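Local coordinates for alanine dehydrogenase (PDB 1OMO), which catalyses the NAD(+)-dependent oxidative deamination of L-alanine to pyruvate and the reverse reductive amination, working as a homodimer, at residues Ser16-Phe28 and Leu107-Tyr119. Residues are numbered along the deposited sequence; the frame is centred on the assembly and turned at random.
Sequences SMDEAMNAVEEAF and LRTGAAGGIAAKY. With NAD (nicotinamide-adenine-dinucleotide), chain D.
The Tyr119 ring presents its edge to the carboxylate of Glu25, the two planes roughly perpendicular as modelled (87°). The hydroxyl OH of Tyr119 approaches Glu25 OE2 at 2.4 Å, a very short hydrogen bond; OE2 is also crowded against the ring, which leaves its position and the detail of this bond doubtful. The Phe28 ring meets Ala112 CB at its edge, 4.2 Å from CE2, while Ile268 and Ile272 of helix 268-273 also pack against it. Arg108 packs its CB on Val24 CG2, but its guanidinium leads away to the cofactor, where NH1 donates in plane to NAD O7N at 2.9 Å and NE pairs with Asp297.

Lys118 forms a salt bridge with the Glu25 carboxylate through weak hydrogen bonds, NZ lying 3.3 Å from OE1. Glu25 gets there by an extended chain, CG anti to the backbone N (chi1 -179°), which crosses Ile115 at about a right angle and rests OE1 3.7 Å from Ile115 CD1. A phenylalanine in place of Tyr119 would probably leave Glu25 with Lys118 as its one polar partner across this contact and let the carboxylate turn more freely.

Between these groups helices 17-28 and 107-119 cross at -68° with axes 8.5 Å apart. Ala111 is a knob in a hole of Met17, Ala20, Met21 and Val24, its CB 3.7 Å from Met21 CG. Met17 CE lies beside Gly110 and Met21 CE beside Gly114, each so near that a CB on the glycine would be tight against it. Leu107 CD1 abuts Ala20 CB at 3.4 Å. Apolar packing thus joins helix 17-28 to the helix carrying the NAD-binding Arg108, while the charged pairing between the two lies at the other end, at Glu25 and Lys118.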
# COMPACT_ATOMS: atom_id res chain seq x y z
N SER A 16 13.34 2.86 22.13
CA SER A 16 14.60 2.34 22.61
C SER A 16 14.97 1.14 21.74
O SER A 16 14.08 0.49 21.21
CB SER A 16 14.39 1.85 24.05
OG SER A 16 15.63 1.53 24.62
N MET A 17 16.25 0.83 21.61
CA MET A 17 16.63 -0.33 20.81
C MET A 17 16.04 -1.53 21.54
O MET A 17 15.61 -2.48 20.91
CB MET A 17 18.15 -0.48 20.73
CG MET A 17 18.61 -1.86 20.17
SD MET A 17 17.93 -2.23 18.55
CE MET A 17 19.04 -1.41 17.40
N ASP A 18 16.02 -1.47 22.86
CA ASP A 18 15.45 -2.56 23.63
C ASP A 18 13.95 -2.64 23.37
O ASP A 18 13.42 -3.72 23.16
CB ASP A 18 15.72 -2.35 25.13
CG ASP A 18 17.10 -2.83 25.53
OD1 ASP A 18 17.89 -2.03 26.07
OD2 ASP A 18 17.41 -4.03 25.31
N GLU A 19 13.25 -1.51 23.35
CA GLU A 19 11.82 -1.55 23.08
C GLU A 19 11.63 -2.15 21.68
O GLU A 19 10.79 -3.02 21.48
CB GLU A 19 11.22 -0.14 23.11
CG GLU A 19 11.05 0.45 24.50
CD GLU A 19 10.52 1.87 24.44
OE1 GLU A 19 11.14 2.69 23.71
OE2 GLU A 19 9.50 2.15 25.12
N ALA A 20 12.44 -1.70 20.73
CA ALA A 20 12.37 -2.18 19.35
C ALA A 20 12.59 -3.69 19.31
O ALA A 20 11.90 -4.40 18.59
CB ALA A 20 13.42 -1.46 18.47
N MET A 21 13.56 -4.17 20.09
CA MET A 21 13.86 -5.59 20.14
C MET A 21 12.73 -6.43 20.69
O MET A 21 12.44 -7.53 20.18
CB MET A 21 15.15 -5.87 20.93
CG MET A 21 16.43 -5.64 20.09
SD MET A 21 18.01 -5.59 20.97
CE MET A 21 18.34 -7.30 21.04
N ASN A 22 12.07 -5.93 21.73
CA ASN A 22 10.96 -6.67 22.31
C ASN A 22 9.79 -6.75 21.35
O ASN A 22 9.16 -7.79 21.26
CB ASN A 22 10.50 -6.03 23.61
CG ASN A 22 11.41 -6.37 24.76
OD1 ASN A 22 11.44 -5.66 25.78
ND2 ASN A 22 12.16 -7.46 24.62
N ALA A 23 9.53 -5.64 20.67
CA ALA A 23 8.43 -5.54 19.72
C ALA A 23 8.64 -6.42 18.50
O ALA A 23 7.73 -7.11 18.06
CB ALA A 23 8.24 -4.07 19.28
N VAL A 24 9.86 -6.42 17.98
CA VAL A 24 10.15 -7.23 16.80
C VAL A 24 10.10 -8.71 17.13
O VAL A 24 9.62 -9.52 16.32
CB VAL A 24 11.54 -6.84 16.18
CG1 VAL A 24 11.93 -7.79 15.05
CG2 VAL A 24 11.45 -5.43 15.64
N GLU A 25 10.55 -9.08 18.32
CA GLU A 25 10.51 -10.48 18.74
C GLU A 25 9.05 -10.97 18.85
O GLU A 25 8.70 -12.06 18.34
CB GLU A 25 11.23 -10.65 20.08
CG GLU A 25 11.25 -12.10 20.59
CD GLU A 25 12.31 -12.32 21.65
OE1 GLU A 25 12.55 -11.40 22.46
OE2 GLU A 25 12.91 -13.41 21.71
N GLU A 26 8.21 -10.18 19.51
CA GLU A 26 6.79 -10.56 19.67
C GLU A 26 6.09 -10.59 18.29
O GLU A 26 5.27 -11.45 18.01
CB GLU A 26 6.11 -9.60 20.66
CG GLU A 26 4.65 -9.85 20.93
CD GLU A 26 4.34 -11.22 21.55
OE1 GLU A 26 3.17 -11.45 21.90
OE2 GLU A 26 5.26 -12.07 21.71
N ALA A 27 6.45 -9.64 17.42
CA ALA A 27 5.88 -9.61 16.08
C ALA A 27 6.19 -10.91 15.38
O ALA A 27 5.31 -11.50 14.78
CB ALA A 27 6.47 -8.45 15.28
N PHE A 28 7.43 -11.36 15.43
CA PHE A 28 7.74 -12.63 14.77
C PHE A 28 6.94 -13.77 15.40
O PHE A 28 6.38 -14.61 14.70
CB PHE A 28 9.22 -13.00 14.89
CG PHE A 28 10.11 -12.26 13.95
CD1 PHE A 28 9.75 -12.10 12.61
CD2 PHE A 28 11.29 -11.70 14.40
CE1 PHE A 28 10.56 -11.38 11.74
CE2 PHE A 28 12.11 -10.99 13.53
CZ PHE A 28 11.73 -10.82 12.20
N LEU A 107 16.25 0.91 12.64
CA LEU A 107 16.16 0.44 14.02
C LEU A 107 15.62 -0.98 14.09
O LEU A 107 16.26 -1.84 14.69
CB LEU A 107 15.25 1.36 14.83
CG LEU A 107 15.56 1.69 16.30
CD1 LEU A 107 14.31 1.49 17.12
CD2 LEU A 107 16.69 0.89 16.84
N ARG A 108 14.46 -1.23 13.48
CA ARG A 108 13.89 -2.56 13.58
C ARG A 108 14.64 -3.62 12.76
O ARG A 108 14.44 -4.81 12.96
CB ARG A 108 12.39 -2.54 13.24
CG ARG A 108 11.99 -2.06 11.85
CD ARG A 108 12.40 -2.98 10.69
NE ARG A 108 11.54 -2.80 9.51
CZ ARG A 108 11.87 -3.15 8.27
NH1 ARG A 108 13.06 -3.69 8.02
NH2 ARG A 108 10.99 -3.04 7.28
N THR A 109 15.49 -3.19 11.85
CA THR A 109 16.28 -4.16 11.07
C THR A 109 17.41 -4.51 12.02
O THR A 109 17.77 -5.68 12.17
CB THR A 109 16.84 -3.52 9.77
OG1 THR A 109 15.73 -2.98 9.02
CG2 THR A 109 17.57 -4.59 8.92
N GLY A 110 17.93 -3.50 12.70
CA GLY A 110 18.95 -3.79 13.68
C GLY A 110 18.40 -4.74 14.73
O GLY A 110 19.02 -5.77 15.05
N ALA A 111 17.23 -4.42 15.28
CA ALA A 111 16.62 -5.26 16.31
C ALA A 111 16.47 -6.72 15.84
O ALA A 111 16.80 -7.65 16.58
CB ALA A 111 15.25 -4.68 16.73
N ALA A 112 15.99 -6.92 14.61
CA ALA A 112 15.83 -8.29 14.11
C ALA A 112 17.18 -9.01 14.08
O ALA A 112 17.26 -10.16 14.48
CB ALA A 112 15.19 -8.30 12.73
N GLY A 113 18.22 -8.31 13.65
CA GLY A 113 19.53 -8.92 13.56
C GLY A 113 19.91 -9.42 14.93
O GLY A 113 20.37 -10.54 15.05
N GLY A 114 19.68 -8.60 15.94
CA GLY A 114 19.99 -8.95 17.32
C GLY A 114 19.16 -10.12 17.84
O GLY A 114 19.69 -10.98 18.56
N ILE A 115 17.86 -10.15 17.52
CA ILE A 115 16.98 -11.22 17.96
C ILE A 115 17.36 -12.52 17.22
O ILE A 115 17.44 -13.60 17.84
CB ILE A 115 15.48 -10.86 17.69
CG1 ILE A 115 15.05 -9.76 18.67
CG2 ILE A 115 14.57 -12.05 17.90
CD1 ILE A 115 15.12 -10.17 20.11
N ALA A 116 17.64 -12.44 15.92
CA ALA A 116 18.02 -13.67 15.23
C ALA A 116 19.33 -14.27 15.80
O ALA A 116 19.43 -15.49 16.00
CB ALA A 116 18.14 -13.43 13.71
N ALA A 117 20.33 -13.45 16.07
CA ALA A 117 21.57 -13.98 16.61
C ALA A 117 21.30 -14.57 18.01
O ALA A 117 21.82 -15.63 18.33
CB ALA A 117 22.65 -12.89 16.65
N LYS A 118 20.45 -13.92 18.80
CA LYS A 118 20.13 -14.43 20.12
C LYS A 118 19.62 -15.88 20.06
O LYS A 118 19.96 -16.70 20.92
CB LYS A 118 19.05 -13.59 20.80
CG LYS A 118 18.53 -14.29 22.09
CD LYS A 118 17.69 -13.40 23.02
CE LYS A 118 16.21 -13.45 22.66
NZ LYS A 118 15.36 -12.67 23.62
N TYR A 119 18.82 -16.19 19.04
CA TYR A 119 18.24 -17.52 18.89
C TYR A 119 19.07 -18.49 18.09
O TYR A 119 18.96 -19.70 18.26
CB TYR A 119 16.87 -17.42 18.22
CG TYR A 119 15.76 -16.98 19.15
CD1 TYR A 119 15.07 -17.92 19.91
CD2 TYR A 119 15.44 -15.64 19.29
CE1 TYR A 119 14.07 -17.53 20.80
CE2 TYR A 119 14.45 -15.23 20.19
CZ TYR A 119 13.76 -16.19 20.94
OH TYR A 119 12.79 -15.82 21.84
PA NAD D . 24.92 2.36 3.29
O1A NAD D . 25.15 2.77 1.88
O2A NAD D . 25.05 3.42 4.40
O5B NAD D . 25.75 1.06 3.87
C5B NAD D . 26.37 0.05 2.96
C4B NAD D . 27.89 0.07 3.24
O4B NAD D . 28.41 -1.01 2.34
C3B NAD D . 28.72 1.36 2.77
O3B NAD D . 29.50 1.92 3.89
C2B NAD D . 29.59 0.88 1.59
O2B NAD D . 30.78 1.54 1.31
C1B NAD D . 29.70 -0.64 1.92
N9A NAD D . 29.90 -1.47 0.77
C8A NAD D . 29.38 -1.43 -0.51
N7A NAD D . 29.81 -2.40 -1.29
C5A NAD D . 30.64 -3.15 -0.58
C6A NAD D . 31.40 -4.36 -0.90
N6A NAD D . 31.36 -4.89 -2.09
N1A NAD D . 32.16 -4.86 0.14
C2A NAD D . 32.23 -4.31 1.37
N3A NAD D . 31.52 -3.14 1.73
C4A NAD D . 30.72 -2.61 0.73
O3 NAD D . 23.51 1.55 3.63
PN NAD D . 22.77 0.95 5.04
O1N NAD D . 23.77 1.05 6.16
O2N NAD D . 21.38 1.55 5.15
O5D NAD D . 22.66 -0.65 4.55
C5D NAD D . 22.17 -0.70 3.05
C4D NAD D . 21.86 -2.08 2.60
O4D NAD D . 20.84 -2.67 3.59
C3D NAD D . 21.15 -2.19 1.21
O3D NAD D . 21.37 -3.47 0.58
C2D NAD D . 19.70 -1.96 1.62
O2D NAD D . 18.77 -2.09 0.60
C1D NAD D . 19.58 -2.98 2.86
N1N NAD D . 18.56 -2.76 3.94
C2N NAD D . 17.79 -3.96 4.22
C3N NAD D . 16.94 -3.85 5.38
C7N NAD D . 16.06 -5.21 5.68
O7N NAD D . 14.99 -5.09 6.34
N7N NAD D . 16.55 -6.41 5.22
C4N NAD D . 16.81 -2.73 6.23
C5N NAD D . 17.64 -1.61 5.83
C6N NAD D . 18.49 -1.62 4.72